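Local coordinates for protein 2-oxoglutarate carboxylase small subunit (Hydrogenobacter thermophilus, PDB 7KCT) that is the small subunit of a carboxylase, built like biotin carboxylase around an ATP-grasp domain, with adenosine-5'-diphosphate bound in this structure, at residues A[35-40]-A[52-57]; A[304-309]-A[342-347]; A[348-353]-A[390-395]. All coordinates share one frame; numbering follows the deposited sequence.

Interaction 1. Residues A[35-40]-A[52-57]; sequences IQTVAI and KMADEA
Thr37 holds OG1 between its own backbone N and carbonyl carbon (chi1 58°), and Asp55 holds CG anti to its carbonyl carbon (chi1 -58°), which turns each side chain toward the other's backbone N. The result is a reciprocal pair of bonds. Asp55 N donates to Thr37 OG1 at 3.0 Å, and Thr37 N donates to Asp55 OD2 at 2.8 Å, meeting that oxygen on its anti side and somewhat out of the carboxylate plane. The same carboxylate oxygen lies 3.1 Å from Gln36 CA and also touches Gln36 CB, with the amide of Gln36 and the acid group of Asp55 turned nearly perpendicular to each other.

Thr37 O collects weaker bonds from Asp55 N and from Glu56 N, the latter at 3.3 Å. A water also donates to Thr37 O and, with its other hydrogen, to Glu56 OE2 at 2.6 Å. Regular parallel pairing follows at Val38-Glu56 and Ala39-Ala57, where Ala39 N reaches Glu56 O at 2.8 Å in a nearly straight bond (168°) lying in the carbonyl plane.

Side-chain packing divides between the two faces of the sheet. Ala39 CB meets Ala54 CB at 3.5 Å, tighter than ordinary van der Waals contact, and also touches the methyl of Ala57. On the Val38-Glu56 face, Val38 CG2 meets the Glu56 side chain at a slant, touching CG and OE2; the acid group continues to Tyr58 and to a salt bridge with Lys13.

This is a beta-alpha-beta unit of a Rossmann-like parallel sheet: strand 36-41, helix 49-53, then strand 56-59 at the sheet's edge within the chain. Helix 20-32 packs on Thr37 and Met53, helix 71-81 packs on Val38 and Glu56, and strand 13-16 pairs with the far side of strand 36-41.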
# COMPACT_ATOMS: atom_id res chain seq x y z
N ILE A 35 11.67 15.34 -10.65
CA ILE A 35 11.77 15.49 -12.09
C ILE A 35 10.41 15.92 -12.62
O ILE A 35 9.38 15.35 -12.23
CB ILE A 35 12.20 14.17 -12.76
CG1 ILE A 35 13.59 13.73 -12.26
CG2 ILE A 35 12.14 14.29 -14.26
CD1 ILE A 35 13.88 12.24 -12.53
N GLN A 36 10.40 16.88 -13.54
CA GLN A 36 9.19 17.29 -14.23
C GLN A 36 8.79 16.22 -15.23
O GLN A 36 9.65 15.56 -15.82
CB GLN A 36 9.44 18.61 -14.97
CG GLN A 36 9.74 19.74 -13.95
CD GLN A 36 10.33 20.98 -14.55
OE1 GLN A 36 10.50 21.09 -15.75
NE2 GLN A 36 10.64 21.96 -13.69
N THR A 37 7.50 16.08 -15.47
CA THR A 37 7.01 14.97 -16.30
C THR A 37 6.16 15.50 -17.45
O THR A 37 5.46 16.52 -17.33
CB THR A 37 6.15 13.98 -15.50
OG1 THR A 37 5.05 14.70 -14.93
CG2 THR A 37 6.95 13.29 -14.39
N VAL A 38 6.21 14.77 -18.56
CA VAL A 38 5.49 15.06 -19.79
C VAL A 38 4.69 13.83 -20.13
O VAL A 38 5.26 12.73 -20.23
CB VAL A 38 6.43 15.37 -20.97
CG1 VAL A 38 5.63 15.74 -22.21
CG2 VAL A 38 7.42 16.50 -20.65
N ALA A 39 3.39 14.00 -20.33
CA ALA A 39 2.54 12.89 -20.78
C ALA A 39 2.10 13.08 -22.23
O ALA A 39 2.07 14.20 -22.76
CB ALA A 39 1.33 12.75 -19.85
N ILE A 40 1.75 11.97 -22.87
CA ILE A 40 1.15 12.02 -24.21
C ILE A 40 -0.16 11.26 -24.15
O ILE A 40 -0.32 10.35 -23.33
CB ILE A 40 2.07 11.43 -25.32
CG1 ILE A 40 2.48 9.98 -25.01
CG2 ILE A 40 3.30 12.30 -25.52
CD1 ILE A 40 3.26 9.27 -26.14
N LYS A 52 -3.65 13.81 -15.97
CA LYS A 52 -3.82 14.71 -14.82
C LYS A 52 -2.57 14.75 -13.93
O LYS A 52 -2.22 15.81 -13.40
CB LYS A 52 -5.03 14.27 -14.00
CG LYS A 52 -6.37 14.66 -14.63
CD LYS A 52 -7.53 13.79 -14.10
CE LYS A 52 -8.90 14.43 -14.41
NZ LYS A 52 -9.22 15.53 -13.37
N MET A 53 -1.88 13.62 -13.78
CA MET A 53 -0.74 13.55 -12.87
C MET A 53 0.49 14.24 -13.44
O MET A 53 1.28 14.80 -12.69
CB MET A 53 -0.36 12.09 -12.56
CG MET A 53 -1.16 11.35 -11.54
SD MET A 53 -0.58 9.61 -11.23
CE MET A 53 1.09 9.79 -10.80
N ALA A 54 0.69 14.19 -14.77
CA ALA A 54 1.88 14.78 -15.36
C ALA A 54 1.85 16.30 -15.19
O ALA A 54 0.78 16.90 -15.06
CB ALA A 54 1.94 14.42 -16.86
N ASP A 55 3.02 16.93 -15.26
CA ASP A 55 3.04 18.40 -15.20
C ASP A 55 2.52 19.03 -16.49
O ASP A 55 1.94 20.12 -16.45
CB ASP A 55 4.44 18.93 -14.97
CG ASP A 55 5.04 18.39 -13.68
OD1 ASP A 55 4.41 18.47 -12.62
OD2 ASP A 55 6.12 17.82 -13.77
N GLU A 56 2.74 18.38 -17.62
CA GLU A 56 2.23 18.86 -18.90
C GLU A 56 1.88 17.65 -19.76
O GLU A 56 2.48 16.59 -19.61
CB GLU A 56 3.25 19.74 -19.62
CG GLU A 56 4.52 19.08 -20.04
CD GLU A 56 5.67 20.03 -20.42
OE1 GLU A 56 5.54 20.80 -21.39
OE2 GLU A 56 6.75 19.95 -19.78
N ALA A 57 0.91 17.81 -20.64
CA ALA A 57 0.51 16.67 -21.45
C ALA A 57 0.09 17.16 -22.82
O ALA A 57 -0.43 18.28 -22.95
CB ALA A 57 -0.60 15.84 -20.80
O HOH W 1 7.04 18.89 -17.41

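Interaction 2. Residues A[304-309]-A[342-347]; sequences EHPVTE and SIECRI. With ADP (adenosine-5'-diphosphate), chain D.
Glu304 and Arg346 cross at a slant, the carboxylate and guanidinium planes 39° apart, with Glu304 OE1 near the guanidinium plane in a salt bridge to Arg346 NH2 at 3.1 Å. The arginine chain, extended from CG to NE, carries its tip to adenosine-5'-diphosphate: NH2 donates to O3A at 2.9 Å and NH1 to O1A at 3.1 Å. Glu248 takes the NE side, and Lys245 pairs with the other oxygen of Glu304. Behind this polar edge, the start of helix 305-312 lies on strand 341-351 nearly antiparallel (161°), the short axes 7.6 Å apart, joining the ATP-grasp region to the biotin carboxylase C-terminal region at the nucleotide pocket. Here Glu344, its CG anti to the backbone N (chi1 165°), extends toward the helix start. Val307 stands across it at about a right angle, CG1 pressing on Glu344 CB at 3.4 Å. The acid end of Glu344 is buried: OE1 lies 3.2 Å from Glu304 CA, and OE2, which has no polar partner in the model, faces Pro306 CD at 3.7 Å. Two residues earlier on the strand, Ser342 OG touches Val307 CA while bonding to Val399 O of strand 393-401.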
# COMPACT_ATOMS: atom_id res chain seq x y z
N GLU A 304 4.69 -7.16 -13.90
CA GLU A 304 4.71 -7.79 -12.59
C GLU A 304 5.93 -7.45 -11.75
O GLU A 304 6.16 -8.10 -10.70
CB GLU A 304 4.58 -9.32 -12.79
CG GLU A 304 5.73 -9.99 -13.61
CD GLU A 304 5.51 -10.13 -15.14
OE1 GLU A 304 4.70 -9.40 -15.75
OE2 GLU A 304 6.15 -11.01 -15.77
N HIS A 305 6.69 -6.42 -12.13
CA HIS A 305 7.84 -6.03 -11.32
C HIS A 305 7.52 -5.72 -9.87
O HIS A 305 8.43 -5.83 -9.03
CB HIS A 305 8.58 -4.83 -11.96
CG HIS A 305 7.88 -3.51 -11.78
ND1 HIS A 305 6.99 -3.03 -12.71
CD2 HIS A 305 7.96 -2.56 -10.82
CE1 HIS A 305 6.52 -1.86 -12.31
NE2 HIS A 305 7.08 -1.56 -11.15
N PRO A 306 6.31 -5.29 -9.49
CA PRO A 306 6.09 -4.97 -8.07
C PRO A 306 6.27 -6.14 -7.12
O PRO A 306 6.76 -5.91 -6.00
CB PRO A 306 4.65 -4.40 -8.04
CG PRO A 306 4.52 -3.77 -9.41
CD PRO A 306 5.20 -4.79 -10.33
N VAL A 307 5.98 -7.39 -7.49
CA VAL A 307 6.16 -8.45 -6.50
C VAL A 307 7.62 -8.54 -6.09
O VAL A 307 7.94 -8.82 -4.93
CB VAL A 307 5.63 -9.82 -6.99
CG1 VAL A 307 4.11 -9.78 -7.20
CG2 VAL A 307 6.35 -10.35 -8.22
N THR A 308 8.52 -8.33 -7.04
CA THR A 308 9.94 -8.36 -6.73
C THR A 308 10.36 -7.20 -5.85
O THR A 308 11.21 -7.37 -4.96
CB THR A 308 10.75 -8.37 -8.03
OG1 THR A 308 10.44 -9.56 -8.78
CG2 THR A 308 12.27 -8.27 -7.67
N GLU A 309 9.78 -6.01 -6.08
CA GLU A 309 10.06 -4.87 -5.21
C GLU A 309 9.61 -5.13 -3.79
O GLU A 309 10.27 -4.70 -2.83
CB GLU A 309 9.39 -3.60 -5.74
CG GLU A 309 9.76 -3.23 -7.14
CD GLU A 309 9.05 -1.95 -7.62
OE1 GLU A 309 7.92 -1.64 -7.17
OE2 GLU A 309 9.65 -1.22 -8.42
N SER A 342 5.04 -12.30 -1.88
CA SER A 342 4.23 -11.28 -2.50
C SER A 342 3.49 -11.89 -3.67
O SER A 342 4.04 -12.73 -4.39
CB SER A 342 5.12 -10.09 -2.92
OG SER A 342 4.39 -9.14 -3.67
N ILE A 343 2.25 -11.47 -3.86
CA ILE A 343 1.39 -11.96 -4.91
C ILE A 343 0.79 -10.74 -5.59
O ILE A 343 0.37 -9.79 -4.91
CB ILE A 343 0.27 -12.86 -4.34
CG1 ILE A 343 0.81 -14.01 -3.49
CG2 ILE A 343 -0.55 -13.48 -5.45
CD1 ILE A 343 -0.29 -14.87 -2.82
N GLU A 344 0.72 -10.78 -6.91
CA GLU A 344 0.08 -9.80 -7.74
C GLU A 344 -1.03 -10.45 -8.55
O GLU A 344 -0.82 -11.48 -9.20
CB GLU A 344 1.09 -9.10 -8.69
CG GLU A 344 0.40 -8.31 -9.85
CD GLU A 344 1.38 -7.53 -10.74
OE1 GLU A 344 1.63 -7.87 -11.93
OE2 GLU A 344 1.89 -6.51 -10.25
N CYS A 345 -2.18 -9.80 -8.60
CA CYS A 345 -3.27 -10.22 -9.45
C CYS A 345 -3.60 -9.10 -10.42
O CYS A 345 -3.69 -7.94 -10.01
CB CYS A 345 -4.49 -10.62 -8.63
SG CYS A 345 -4.28 -12.04 -7.55
N ARG A 346 -3.74 -9.45 -11.69
CA ARG A 346 -4.14 -8.49 -12.71
C ARG A 346 -5.64 -8.40 -12.70
O ARG A 346 -6.33 -9.42 -12.86
CB ARG A 346 -3.65 -8.91 -14.09
CG ARG A 346 -2.17 -9.16 -14.09
CD ARG A 346 -1.63 -9.02 -15.47
NE ARG A 346 -0.22 -9.38 -15.55
CZ ARG A 346 0.46 -9.27 -16.67
NH1 ARG A 346 -0.17 -8.81 -17.75
NH2 ARG A 346 1.74 -9.66 -16.73
N ILE A 347 -6.14 -7.19 -12.48
CA ILE A 347 -7.57 -6.90 -12.52
C ILE A 347 -7.85 -6.38 -13.92
O ILE A 347 -7.56 -5.22 -14.23
CB ILE A 347 -7.99 -5.85 -11.49
CG1 ILE A 347 -7.33 -6.09 -10.15
CG2 ILE A 347 -9.48 -5.79 -11.41
CD1 ILE A 347 -7.69 -7.30 -9.57
PB ADP D . 4.74 -8.73 -19.19
O1B ADP D . 5.21 -7.34 -18.83
O2B ADP D . 4.90 -9.89 -18.24
O3B ADP D . 4.90 -9.11 -20.64
PA ADP D . 2.17 -8.75 -20.59
O1A ADP D . 0.72 -8.39 -20.64
O2A ADP D . 2.82 -9.75 -21.52
O3A ADP D . 2.89 -8.73 -19.17
O5' ADP D . 2.85 -7.14 -21.51
C5' ADP D . 1.92 -5.99 -21.37
C4' ADP D . 1.67 -5.26 -22.61
O4' ADP D . 2.71 -5.32 -23.56
C3' ADP D . 0.35 -6.03 -23.20
O3' ADP D . -0.44 -5.12 -23.75
C2' ADP D . 1.12 -6.96 -24.21
O2' ADP D . 0.40 -7.22 -25.32
C1' ADP D . 2.18 -5.90 -24.66
N9 ADP D . 3.47 -6.50 -25.21
C8 ADP D . 4.32 -7.48 -24.65
N7 ADP D . 5.38 -7.79 -25.44
C5 ADP D . 5.24 -6.95 -26.52
C6 ADP D . 6.03 -6.81 -27.68
N6 ADP D . 7.17 -7.57 -27.85
N1 ADP D . 5.68 -5.90 -28.65
C2 ADP D . 4.51 -5.20 -28.40
N3 ADP D . 3.65 -5.23 -27.35
C4 ADP D . 4.06 -6.14 -26.41

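Interaction 3. Residues A[348-353]-A[390-395]; sequences NAEDPK and YDSLIA
Among backbone contacts, Ala349 and Ser392 carry the main link: Ala349 N donates to Ser392 O at 2.8 Å, almost straight (175°), although the donor is tilted out of the carbonyl plane. Next to it, Asn348 and Leu393 form an antiparallel non-hydrogen-bonded pair with CA atoms 4.4 Å apart, and Asn348 CA makes a CA-H...O contact to the same Ser392 carbonyl. Ala349 is the centre of an inverse gamma turn, closed by a weak bond from Glu350 N to Asn348 O; between these two segments, the Asn348-Leu393 pair is the only beta bridge.

The side-chain polar contacts converge on Glu350. Ser392 OG sits between the backbone N and carbonyl carbon of Ser392 (chi1 57°), where it donates to Glu350 OE1 at 2.9 Å, coming from above the carboxylate plane, 48° out of it. The other oxygen, OE2, receives a weak bond from Asn348 ND2 at 3.3 Å and a salt bridge from Arg241, so both oxygens are engaged, which would limit the rotation of this buried acid group.

Van der Waals contacts are few. Leu393 CD1 comes within 3.2 Å of Asn348 OD1, the two side chains slanting across each other, and the tip of Ile394, CD1, packs on Ala349 CB at 3.9 Å. Ser392 CB meanwhile lies against Ala349 O.

In the fold, the contact marks where strands 341-351 and 393-401 of the C-terminal region begin to part: Ile394 and Ala395 together face Ile347 in a classic beta bulge. Asp391, just ahead of strand 393-401, touches a bound adenosine-5'-diphosphate, and strand 357-362 pairs with the other edge of strand 341-351 through Ala349 and Asp351.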
# COMPACT_ATOMS: atom_id res chain seq x y z
N ASN A 348 -8.39 -7.24 -14.78
CA ASN A 348 -8.65 -6.90 -16.17
C ASN A 348 -10.14 -6.72 -16.38
O ASN A 348 -10.97 -7.36 -15.72
CB ASN A 348 -8.15 -7.98 -17.14
CG ASN A 348 -6.67 -8.24 -17.03
OD1 ASN A 348 -5.86 -7.33 -16.88
ND2 ASN A 348 -6.29 -9.52 -17.11
N ALA A 349 -10.48 -5.84 -17.31
CA ALA A 349 -11.87 -5.66 -17.74
C ALA A 349 -12.11 -6.75 -18.80
O ALA A 349 -11.88 -6.54 -19.98
CB ALA A 349 -12.09 -4.27 -18.32
N GLU A 350 -12.44 -7.96 -18.33
CA GLU A 350 -12.76 -9.05 -19.25
C GLU A 350 -13.67 -10.04 -18.54
O GLU A 350 -13.73 -10.08 -17.31
CB GLU A 350 -11.49 -9.72 -19.81
CG GLU A 350 -10.51 -10.25 -18.85
CD GLU A 350 -9.09 -10.43 -19.49
OE1 GLU A 350 -8.70 -9.73 -20.47
OE2 GLU A 350 -8.35 -11.29 -18.97
N ASP A 351 -14.42 -10.83 -19.33
CA ASP A 351 -15.36 -11.77 -18.74
C ASP A 351 -14.78 -13.17 -18.80
O ASP A 351 -14.77 -13.79 -19.87
CB ASP A 351 -16.71 -11.71 -19.47
CG ASP A 351 -17.82 -12.51 -18.74
OD1 ASP A 351 -17.49 -13.35 -17.85
OD2 ASP A 351 -19.01 -12.34 -19.08
N PRO A 352 -14.28 -13.72 -17.69
CA PRO A 352 -13.73 -15.07 -17.73
C PRO A 352 -14.72 -16.14 -18.15
O PRO A 352 -14.30 -17.17 -18.69
CB PRO A 352 -13.25 -15.32 -16.30
CG PRO A 352 -13.07 -13.95 -15.69
CD PRO A 352 -14.15 -13.12 -16.34
N LYS A 353 -16.01 -15.96 -17.89
CA LYS A 353 -16.96 -16.98 -18.30
C LYS A 353 -17.17 -17.00 -19.80
O LYS A 353 -17.63 -18.01 -20.33
CB LYS A 353 -18.28 -16.79 -17.59
CG LYS A 353 -18.19 -17.12 -16.12
CD LYS A 353 -19.55 -16.99 -15.42
CE LYS A 353 -19.45 -17.43 -13.97
NZ LYS A 353 -20.81 -17.71 -13.42
N TYR A 390 -6.93 -0.52 -26.35
CA TYR A 390 -5.81 -0.79 -25.47
C TYR A 390 -6.03 -2.01 -24.59
O TYR A 390 -7.13 -2.58 -24.50
CB TYR A 390 -5.53 0.40 -24.54
CG TYR A 390 -5.36 1.68 -25.26
CD1 TYR A 390 -4.34 1.85 -26.19
CD2 TYR A 390 -6.24 2.73 -25.03
CE1 TYR A 390 -4.21 3.07 -26.89
CE2 TYR A 390 -6.12 3.90 -25.68
CZ TYR A 390 -5.09 4.08 -26.61
OH TYR A 390 -5.00 5.27 -27.25
N ASP A 391 -4.94 -2.42 -23.95
CA ASP A 391 -5.00 -3.54 -23.02
C ASP A 391 -6.15 -3.38 -22.02
O ASP A 391 -6.59 -2.26 -21.69
CB ASP A 391 -3.65 -3.73 -22.28
N SER A 392 -6.63 -4.52 -21.53
CA SER A 392 -7.81 -4.48 -20.65
C SER A 392 -7.46 -4.29 -19.18
O SER A 392 -8.37 -4.26 -18.33
CB SER A 392 -8.65 -5.77 -20.79
OG SER A 392 -7.86 -6.92 -20.53
N LEU A 393 -6.18 -4.08 -18.87
CA LEU A 393 -5.73 -3.94 -17.49
C LEU A 393 -6.34 -2.69 -16.87
O LEU A 393 -6.30 -1.61 -17.45
CB LEU A 393 -4.20 -3.88 -17.46
CG LEU A 393 -3.55 -3.98 -16.07
CD1 LEU A 393 -4.00 -5.23 -15.32
CD2 LEU A 393 -2.03 -3.92 -16.22
N ILE A 394 -7.01 -2.88 -15.74
CA ILE A 394 -7.57 -1.79 -14.92
C ILE A 394 -6.65 -1.47 -13.75
O ILE A 394 -6.48 -0.31 -13.38
CB ILE A 394 -8.96 -2.17 -14.37
CG1 ILE A 394 -10.06 -2.27 -15.39
CG2 ILE A 394 -9.39 -1.18 -13.23
CD1 ILE A 394 -11.28 -2.91 -14.79
N ALA A 395 -6.17 -2.50 -13.06
CA ALA A 395 -5.46 -2.30 -11.81
C ALA A 395 -4.62 -3.54 -11.58
O ALA A 395 -4.90 -4.61 -12.13
CB ALA A 395 -6.42 -2.07 -10.65

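How the interactions relate
Along the chain the three contacts follow one another in series. Interaction 1 stands apart in the N-terminal parallel sheet, its centre about 25 Å from that of interaction 2 and 26 Å from that of interaction 3, with no touch to either. Interactions 2 and 3 have centres about 16 Å apart and share strand 341-351, which is paired with strand 393-401 in one antiparallel sheet. They meet directly: Ile347 O lies 2.8 Å from Ile394 N, a probable hydrogen bond, and Leu393 CD1 packs on Arg346 CB. The sheet thus runs from the arginine at the nucleotide phosphates to the loop whose Asp391 touches adenosine-5'-diphosphate, giving one strand pair two connections to the bound nucleotide.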